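Local coordinates for USP37 protein (Homo sapiens, PDB 3U12) that probably belongs to a cysteine deubiquitinase that hydrolyses bonds made by the C-terminal glycine of ubiquitin, and forms its pleckstrin homology (PH) domain, at residues G41-V46 / S96-D101; H71-V76 / L88-Q93. All coordinates share one frame; numbering follows the deposited sequence.

Contact 1. Residues G41-V46 / S96-D101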
ATOM      1  N   GLY A  41       4.423  -4.174   9.349  1.00 20.56           N
ATOM      2  CA  GLY A  41       3.168  -4.805   8.950  1.00 17.97           C
ATOM      3  C   GLY A  41       3.120  -5.225   7.507  1.00 20.16           C
ATOM      4  O   GLY A  41       4.156  -5.468   6.908  1.00 18.14           O
ATOM      5  N   SER A  42       1.917  -5.287   6.928  1.00 17.45           N
ATOM      6  CA  SER A  42       1.775  -5.683   5.545  1.00 17.19           C
ATOM      7  C   SER A  42       0.627  -4.941   4.855  1.00 19.36           C
ATOM      8  O   SER A  42      -0.288  -4.455   5.534  1.00 17.69           O
ATOM      9  CB  SER A  42       1.556  -7.197   5.465  1.00 20.06           C
ATOM     10  OG  SER A  42       0.267  -7.534   5.960  1.00 25.78           O
ATOM     11  N   PHE A  43       0.725  -4.828   3.513  1.00 14.08           N
ATOM     12  CA  PHE A  43      -0.298  -4.353   2.589  1.00 13.58           C
ATOM     13  C   PHE A  43      -0.789  -5.628   1.888  1.00 19.05           C
ATOM     14  O   PHE A  43       0.031  -6.381   1.369  1.00 18.61           O
ATOM     15  CB  PHE A  43       0.276  -3.418   1.519  1.00 14.78           C
ATOM     16  CG  PHE A  43       0.581  -2.000   1.945  1.00 17.51           C
ATOM     17  CD1 PHE A  43       0.250  -1.546   3.219  1.00 20.92           C
ATOM     18  CD2 PHE A  43       1.178  -1.107   1.061  1.00 18.66           C
ATOM     19  CE1 PHE A  43       0.568  -0.236   3.616  1.00 23.03           C
ATOM     20  CE2 PHE A  43       1.459   0.205   1.452  1.00 21.16           C
ATOM     21  CZ  PHE A  43       1.191   0.617   2.730  1.00 20.72           C
ATOM     22  N   GLU A  44      -2.096  -5.867   1.866  1.00 15.90           N
ATOM     23  CA  GLU A  44      -2.646  -7.063   1.207  1.00 16.36           C
ATOM     24  C   GLU A  44      -3.771  -6.615   0.293  1.00 19.92           C
ATOM     25  O   GLU A  44      -4.617  -5.825   0.716  1.00 18.25           O
ATOM     26  CB  GLU A  44      -3.229  -8.012   2.271  1.00 17.74           C
ATOM     27  CG  GLU A  44      -3.786  -9.323   1.736  1.00 29.99           C
ATOM     28  CD  GLU A  44      -4.313 -10.276   2.792  1.00 37.85           C
ATOM     29  OE1 GLU A  44      -4.967  -9.811   3.749  1.00 28.07           O
ATOM     30  OE2 GLU A  44      -4.120 -11.501   2.634  1.00 33.41           O
ATOM     31  N   ILE A  45      -3.831  -7.174  -0.918  1.00 16.27           N
ATOM     32  CA  ILE A  45      -4.933  -6.833  -1.807  1.00 15.05           C
ATOM     33  C   ILE A  45      -6.141  -7.729  -1.476  1.00 17.48           C
ATOM     34  O   ILE A  45      -5.983  -8.950  -1.359  1.00 16.13           O
ATOM     35  CB  ILE A  45      -4.521  -6.988  -3.297  1.00 17.42           C
ATOM     36  CG1 ILE A  45      -3.397  -5.976  -3.722  1.00 17.18           C
ATOM     37  CG2 ILE A  45      -5.743  -6.890  -4.232  1.00 18.11           C
ATOM     38  CD1 ILE A  45      -3.698  -4.442  -3.475  1.00 17.66           C
ATOM     39  N   VAL A  46      -7.345  -7.127  -1.397  1.00 13.95           N
ATOM     40  CA  VAL A  46      -8.600  -7.880  -1.228  1.00 15.26           C
ATOM     41  C   VAL A  46      -9.607  -7.412  -2.304  1.00 16.72           C
ATOM     42  O   VAL A  46      -9.391  -6.373  -2.894  1.00 15.06           O
ATOM     43  CB  VAL A  46      -9.219  -7.797   0.201  1.00 19.01           C
ATOM     44  CG1 VAL A  46      -8.280  -8.391   1.251  1.00 19.22           C
ATOM     45  CG2 VAL A  46      -9.631  -6.366   0.553  1.00 17.67           C
ATOM     46  N   SER A  96      -5.135  10.380   0.942  1.00 28.16           N
ATOM     47  CA  SER A  96      -4.505   9.439   1.863  1.00 25.23           C
ATOM     48  C   SER A  96      -3.140   9.054   1.245  1.00 28.11           C
ATOM     49  O   SER A  96      -3.026   8.892   0.019  1.00 27.30           O
ATOM     50  CB  SER A  96      -5.338   8.180   2.022  1.00 25.26           C
ATOM     51  OG  SER A  96      -6.665   8.464   2.422  1.00 30.82           O
ATOM     52  N   PHE A  97      -2.106   9.003   2.079  1.00 24.06           N
ATOM     53  CA  PHE A  97      -0.754   8.666   1.657  1.00 23.46           C
ATOM     54  C   PHE A  97      -0.306   7.462   2.469  1.00 25.91           C
ATOM     55  O   PHE A  97      -0.259   7.535   3.697  1.00 26.05           O
ATOM     56  CB  PHE A  97       0.181   9.842   1.909  1.00 28.06           C
ATOM     57  CG  PHE A  97       1.590   9.653   1.394  1.00 30.88           C
ATOM     58  CD1 PHE A  97       1.844   9.567   0.031  1.00 33.42           C
ATOM     59  CD2 PHE A  97       2.666   9.602   2.273  1.00 34.90           C
ATOM     60  CE1 PHE A  97       3.147   9.403  -0.443  1.00 36.74           C
ATOM     61  CE2 PHE A  97       3.974   9.466   1.797  1.00 39.36           C
ATOM     62  CZ  PHE A  97       4.207   9.380   0.442  1.00 37.93           C
ATOM     63  N   LEU A  98      -0.012   6.358   1.786  1.00 19.91           N
ATOM     64  CA  LEU A  98       0.420   5.104   2.395  1.00 19.03           C
ATOM     65  C   LEU A  98       1.818   4.778   1.953  1.00 22.74           C
ATOM     66  O   LEU A  98       2.083   4.698   0.747  1.00 21.78           O
ATOM     67  CB  LEU A  98      -0.514   3.942   2.007  1.00 17.42           C
ATOM     68  CG  LEU A  98      -1.943   3.966   2.594  1.00 21.46           C
ATOM     69  CD1 LEU A  98      -2.858   4.897   1.812  1.00 22.92           C
ATOM     70  CD2 LEU A  98      -2.554   2.598   2.548  1.00 24.56           C
ATOM     71  N   SER A  99       2.704   4.558   2.919  0.50 19.31           N
ATOM     72  CA  SER A  99       4.088   4.202   2.637  0.50 20.04           C
ATOM     73  C   SER A  99       4.468   2.872   3.261  0.50 22.90           C
ATOM     74  O   SER A  99       4.033   2.546   4.365  0.50 21.32           O
ATOM     75  CB  SER A  99       5.028   5.300   3.111  0.50 23.97           C
ATOM     76  OG  SER A  99       4.842   6.441   2.299  0.50 27.07           O
ATOM     77  N   ILE A 100       5.267   2.098   2.531  1.00 19.75           N
ATOM     78  CA  ILE A 100       5.770   0.807   3.001  1.00 18.08           C
ATOM     79  C   ILE A 100       7.232   0.753   2.585  1.00 21.76           C
ATOM     80  O   ILE A 100       7.568   1.021   1.426  1.00 20.69           O
ATOM     81  CB  ILE A 100       4.917  -0.419   2.572  1.00 18.66           C
ATOM     82  CG1 ILE A 100       5.438  -1.726   3.266  1.00 18.87           C
ATOM     83  CG2 ILE A 100       4.847  -0.560   1.046  1.00 19.19           C
ATOM     84  CD1 ILE A 100       4.482  -2.953   3.235  1.00 16.06           C
ATOM     85  N   ASP A 101       8.100   0.511   3.564  1.00 19.10           N
ATOM     86  CA  ASP A 101       9.540   0.571   3.356  1.00 20.93           C
ATOM     87  C   ASP A 101      10.210  -0.800   3.408  1.00 26.87           C
ATOM     88  O   ASP A 101       9.583  -1.774   3.828  1.00 25.14           O
ATOM     89  CB  ASP A 101      10.142   1.516   4.413  1.00 23.88           C
ATOM     90  CG  ASP A 101      11.511   2.062   4.042  1.00 34.58           C
ATOM     91  OD1 ASP A 101      11.804   2.162   2.831  1.00 33.93           O
ATOM     92  OD2 ASP A 101      12.293   2.364   4.959  1.00 40.32           O
TER
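Phe43 reaches across from strand 39-48 and lays its ring over Ile100 of strand 97-104. The closest touch is between Phe43 CE2 and Ile100 CG2, 3.5 Å apart, while Ile100 CB sits over the ring face as a CH-pi contact, 4.1 Å from the Phe43 ring centroid and 27° off its normal. The two side chains run past each other in opposite directions. In Phe43 the CB points toward the other strand, and with CG anti to the carbonyl carbon (chi1 -77°) the ring continues across, so that CZ meets it. There Phe43 CZ lies 3.8 Å from Leu98 CB and equally far from Ser99 O, both approaching obliquely. Ile100 CD1 extends toward the first strand, 4.5 Å from Ser42 CA. Ile22 of strand 21-23 touches both Phe43 and Ile100, and Leu54 also packs on Phe43. No hydrogen bond joins the two segments: the axes of the two short strand segments come no closer than 8.6 Å, at an angle of 119°, so the gap is bridged by side chains, which meet one another and the facing backbone. Such steeply crossed strands, facing one another through a buried apolar interior, are characteristic of the PH-domain beta-sandwich, or partly opened barrel.

Contact 2. Residues H71-V76 / L88-Q93. With SO4 (sulfate ion), chain C.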
ATOM      1  N   HIS A  71     -11.002   3.098  -8.663  1.00 25.08           N
ATOM      2  CA  HIS A  71     -11.382   4.499  -8.917  1.00 27.60           C
ATOM      3  C   HIS A  71     -10.932   5.397  -7.747  1.00 29.35           C
ATOM      4  O   HIS A  71     -11.642   6.351  -7.429  1.00 28.52           O
ATOM      5  CB  HIS A  71     -12.927   4.641  -9.120  1.00 30.48           C
ATOM      6  CG  HIS A  71     -13.477   3.804 -10.232  1.00 35.07           C
ATOM      7  ND1 HIS A  71     -13.218   4.100 -11.556  1.00 39.47           N
ATOM      8  CD2 HIS A  71     -14.259   2.703 -10.176  1.00 36.67           C
ATOM      9  CE1 HIS A  71     -13.848   3.177 -12.265  1.00 39.65           C
ATOM     10  NE2 HIS A  71     -14.484   2.310 -11.478  1.00 38.67           N
ATOM     11  N   ASN A  72      -9.801   5.056  -7.073  1.00 23.48           N
ATOM     12  CA  ASN A  72      -9.334   5.806  -5.898  1.00 22.76           C
ATOM     13  C   ASN A  72      -7.801   5.962  -5.834  1.00 25.71           C
ATOM     14  O   ASN A  72      -7.289   6.495  -4.858  1.00 25.08           O
ATOM     15  CB  ASN A  72      -9.878   5.176  -4.589  1.00 21.22           C
ATOM     16  CG  ASN A  72      -9.837   6.100  -3.378  1.00 34.57           C
ATOM     17  OD1 ASN A  72      -9.990   7.310  -3.495  1.00 33.61           O
ATOM     18  ND2 ASN A  72      -9.623   5.557  -2.181  1.00 23.83           N
ATOM     19  N   ILE A  73      -7.075   5.548  -6.867  1.00 21.73           N
ATOM     20  CA  ILE A  73      -5.616   5.692  -6.898  1.00 22.90           C
ATOM     21  C   ILE A  73      -5.263   6.990  -7.630  1.00 32.62           C
ATOM     22  O   ILE A  73      -5.765   7.239  -8.736  1.00 33.90           O
ATOM     23  CB  ILE A  73      -4.904   4.473  -7.559  1.00 24.83           C
ATOM     24  CG1 ILE A  73      -5.105   3.178  -6.725  1.00 22.37           C
ATOM     25  CG2 ILE A  73      -3.401   4.751  -7.768  1.00 26.48           C
ATOM     26  CD1 ILE A  73      -4.565   1.870  -7.481  1.00 20.52           C
ATOM     27  N   LYS A  74      -4.415   7.808  -6.998  1.00 29.66           N
ATOM     28  CA  LYS A  74      -3.943   9.062  -7.566  1.00 32.20           C
ATOM     29  C   LYS A  74      -2.581   8.801  -8.188  1.00 36.63           C
ATOM     30  O   LYS A  74      -2.406   9.041  -9.387  1.00 40.33           O
ATOM     31  CB  LYS A  74      -3.871  10.165  -6.494  1.00 35.51           C
ATOM     32  CG  LYS A  74      -3.812  11.572  -7.106  1.00 52.76           C
ATOM     33  CD  LYS A  74      -3.250  12.605  -6.153  1.00 66.65           C
ATOM     34  CE  LYS A  74      -4.310  13.335  -5.368  1.00 80.81           C
ATOM     35  NZ  LYS A  74      -3.751  14.554  -4.726  1.00 93.99           N
ATOM     36  N   ASN A  75      -1.617   8.289  -7.393  1.00 31.07           N
ATOM     37  CA  ASN A  75      -0.274   7.972  -7.906  1.00 32.07           C
ATOM     38  C   ASN A  75       0.435   6.908  -7.065  1.00 33.37           C
ATOM     39  O   ASN A  75       0.050   6.626  -5.915  1.00 30.50           O
ATOM     40  CB  ASN A  75       0.601   9.231  -8.085  1.00 41.71           C
ATOM     41  CG  ASN A  75       0.767  10.108  -6.877  1.00 76.18           C
ATOM     42  OD1 ASN A  75       1.387   9.727  -5.884  1.00 72.67           O
ATOM     43  ND2 ASN A  75       0.310  11.347  -6.984  1.00 73.37           N
ATOM     44  N   VAL A  76       1.407   6.255  -7.685  1.00 29.77           N
ATOM     45  CA  VAL A  76       2.247   5.215  -7.088  1.00 30.24           C
ATOM     46  C   VAL A  76       3.700   5.496  -7.457  1.00 36.67           C
ATOM     47  O   VAL A  76       4.035   5.618  -8.640  1.00 38.49           O
ATOM     48  CB  VAL A  76       1.847   3.749  -7.438  1.00 34.12           C
ATOM     49  CG1 VAL A  76       2.527   2.768  -6.487  1.00 32.90           C
ATOM     50  CG2 VAL A  76       0.336   3.544  -7.409  1.00 33.08           C
ATOM     51  N   LEU A  88       7.619   1.882  -1.337  1.00 23.06           N
ATOM     52  CA  LEU A  88       6.464   2.072  -2.196  1.00 22.87           C
ATOM     53  C   LEU A  88       5.576   3.130  -1.570  1.00 27.87           C
ATOM     54  O   LEU A  88       5.192   3.004  -0.407  1.00 25.62           O
ATOM     55  CB  LEU A  88       5.712   0.732  -2.381  1.00 21.50           C
ATOM     56  CG  LEU A  88       4.534   0.746  -3.357  1.00 26.99           C
ATOM     57  CD1 LEU A  88       4.455  -0.571  -4.124  1.00 27.44           C
ATOM     58  CD2 LEU A  88       3.207   1.009  -2.608  1.00 29.55           C
HETATM   59  N   MSE A  89       5.222   4.143  -2.349  1.00 26.53           N
HETATM   60  CA  MSE A  89       4.384   5.239  -1.863  1.00 27.68           C
HETATM   61  C   MSE A  89       3.143   5.367  -2.723  1.00 27.87           C
HETATM   62  O   MSE A  89       3.219   5.589  -3.930  1.00 27.36           O
HETATM   63  CB  MSE A  89       5.196   6.545  -1.812  1.00 33.53           C
HETATM   64  CG  MSE A  89       6.265   6.497  -0.744  1.00 43.67           C
HETATM   65 SE   MSE A  89       7.723   7.684  -1.100  1.00 59.02          SE
HETATM   66  CE  MSE A  89       8.070   8.271   0.707  1.00 57.64           C
ATOM     67  N   LEU A  90       2.019   5.118  -2.102  1.00 21.99           N
ATOM     68  CA  LEU A  90       0.704   5.129  -2.722  1.00 20.58           C
ATOM     69  C   LEU A  90      -0.096   6.327  -2.237  1.00 23.96           C
ATOM     70  O   LEU A  90      -0.397   6.416  -1.047  1.00 21.22           O
ATOM     71  CB  LEU A  90      -0.019   3.829  -2.328  1.00 17.91           C
ATOM     72  CG  LEU A  90      -1.484   3.650  -2.750  1.00 21.71           C
ATOM     73  CD1 LEU A  90      -1.642   3.637  -4.266  1.00 21.96           C
ATOM     74  CD2 LEU A  90      -2.063   2.377  -2.145  1.00 19.72           C
ATOM     75  N   THR A  91      -0.476   7.213  -3.168  1.00 21.31           N
ATOM     76  CA  THR A  91      -1.359   8.334  -2.875  1.00 22.83           C
ATOM     77  C   THR A  91      -2.730   7.993  -3.453  1.00 25.84           C
ATOM     78  O   THR A  91      -2.840   7.597  -4.619  1.00 25.06           O
ATOM     79  CB  THR A  91      -0.812   9.659  -3.403  1.00 31.30           C
ATOM     80  OG1 THR A  91       0.562   9.789  -3.038  1.00 31.53           O
ATOM     81  CG2 THR A  91      -1.609  10.869  -2.906  1.00 33.27           C
ATOM     82  N   LEU A  92      -3.770   8.166  -2.646  1.00 21.72           N
ATOM     83  CA  LEU A  92      -5.151   7.940  -3.066  1.00 21.63           C
ATOM     84  C   LEU A  92      -5.804   9.250  -3.487  1.00 31.06           C
ATOM     85  O   LEU A  92      -5.260  10.297  -3.178  1.00 33.09           O
ATOM     86  CB  LEU A  92      -5.947   7.246  -1.936  1.00 19.26           C
ATOM     87  CG  LEU A  92      -5.374   5.875  -1.486  1.00 20.10           C
ATOM     88  CD1 LEU A  92      -6.206   5.272  -0.341  1.00 18.40           C
ATOM     89  CD2 LEU A  92      -5.227   4.920  -2.673  1.00 18.22           C
ATOM     90  N   GLN A  93      -6.963   9.199  -4.186  1.00 30.86           N
ATOM     91  CA  GLN A  93      -7.677  10.379  -4.689  1.00 34.17           C
ATOM     92  C   GLN A  93      -8.249  11.242  -3.556  1.00 40.19           C
ATOM     93  O   GLN A  93      -8.463  12.445  -3.750  1.00 41.89           O
ATOM     94  CB  GLN A  93      -8.757   9.996  -5.727  1.00 36.34           C
ATOM     95  CG  GLN A  93      -8.139   9.561  -7.074  1.00 42.57           C
ATOM     96  CD  GLN A  93      -9.109   9.164  -8.173  1.00 58.36           C
ATOM     97  OE1 GLN A  93     -10.241   9.661  -8.276  1.00 54.63           O
ATOM     98  NE2 GLN A  93      -8.635   8.329  -9.100  1.00 47.67           N
TER
HETATM   99  S   SO4 C1000     -11.129   7.043 -12.128  1.00 87.16           S
HETATM  100  O1  SO4 C1000     -11.183   7.831 -13.369  1.00 91.67           O
HETATM  101  O2  SO4 C1000     -12.301   7.360 -11.299  1.00 91.80           O
HETATM  102  O3  SO4 C1000     -11.129   5.616 -12.467  1.00 93.10           O
HETATM  103  O4  SO4 C1000      -9.896   7.366 -11.389  1.00 92.20           O
HETATM  104  O   HOH W   1       2.615   8.294  -4.169  1.00 30.63           O
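Gln93 lies against Asn72 and Ile73 and reaches the sulfate with its tip. Its CB stands 3.7 Å from Asn72 OD1, and CG lies equally far from Ile73 O. Beyond CG the chain is extended (chi2 -180°), which takes CD and OE1 past His71 O and delivers NE2 to two acceptors. Gln93 NE2 gives Ile73 O a nearly straight hydrogen bond of 3.1 Å; the oxygen lies in the plane of the amide, though the donor stands above the carbonyl plane. Its second bond, 2.8 Å from Gln93 NE2 to sulfate O4, helps fix the amide's rotation. His71 ND1 and Asn121 hold the same ion, probably from the crystallisation liquor. Meanwhile Gln93 N donates to Asn72 O. Next comes a classic beta bulge in the antiparallel hairpin of strands 73-80 and 85-92: Lys74 N and Asn75 N both donate to Thr91 O, from the same face of its carbonyl plane, and the register slips by one residue. Thr91 N returns a bond to Asn75 O. Beside it, Asn75 OD1 is 3.0 Å from Thr91 OG1 and accepts a bond from a water, 2.6 Å away. Past the bulge Val76 CG2 rests 3.7 Å from Leu90 CD1, and Val76 also touches Leu115 of helix 105-119.

Contact 2 is nested within the chain loop that contact 1 closes, and their centres lie about 11 Å apart. Strands 85-92 and 97-104, consecutive in the chain, join them edge to edge: Leu98 N is 2.9 Å from Leu90 O, and Ile100 O is 2.9 Å from Leu88 N, both probable hydrogen bonds. Strand 97-104 therefore pairs with the hairpin of contact 2 while sending Leu98 and Ile100 inward to contact 1. Phe97 and Ser99 pack against the hairpin too, with Phe97 CD1 3.3 Å from Thr91 OG1. The sulfate is bound at contact 2, at the end of the hairpin with His71 and Gln93, whereas contact 1 lies near the centre of the chain.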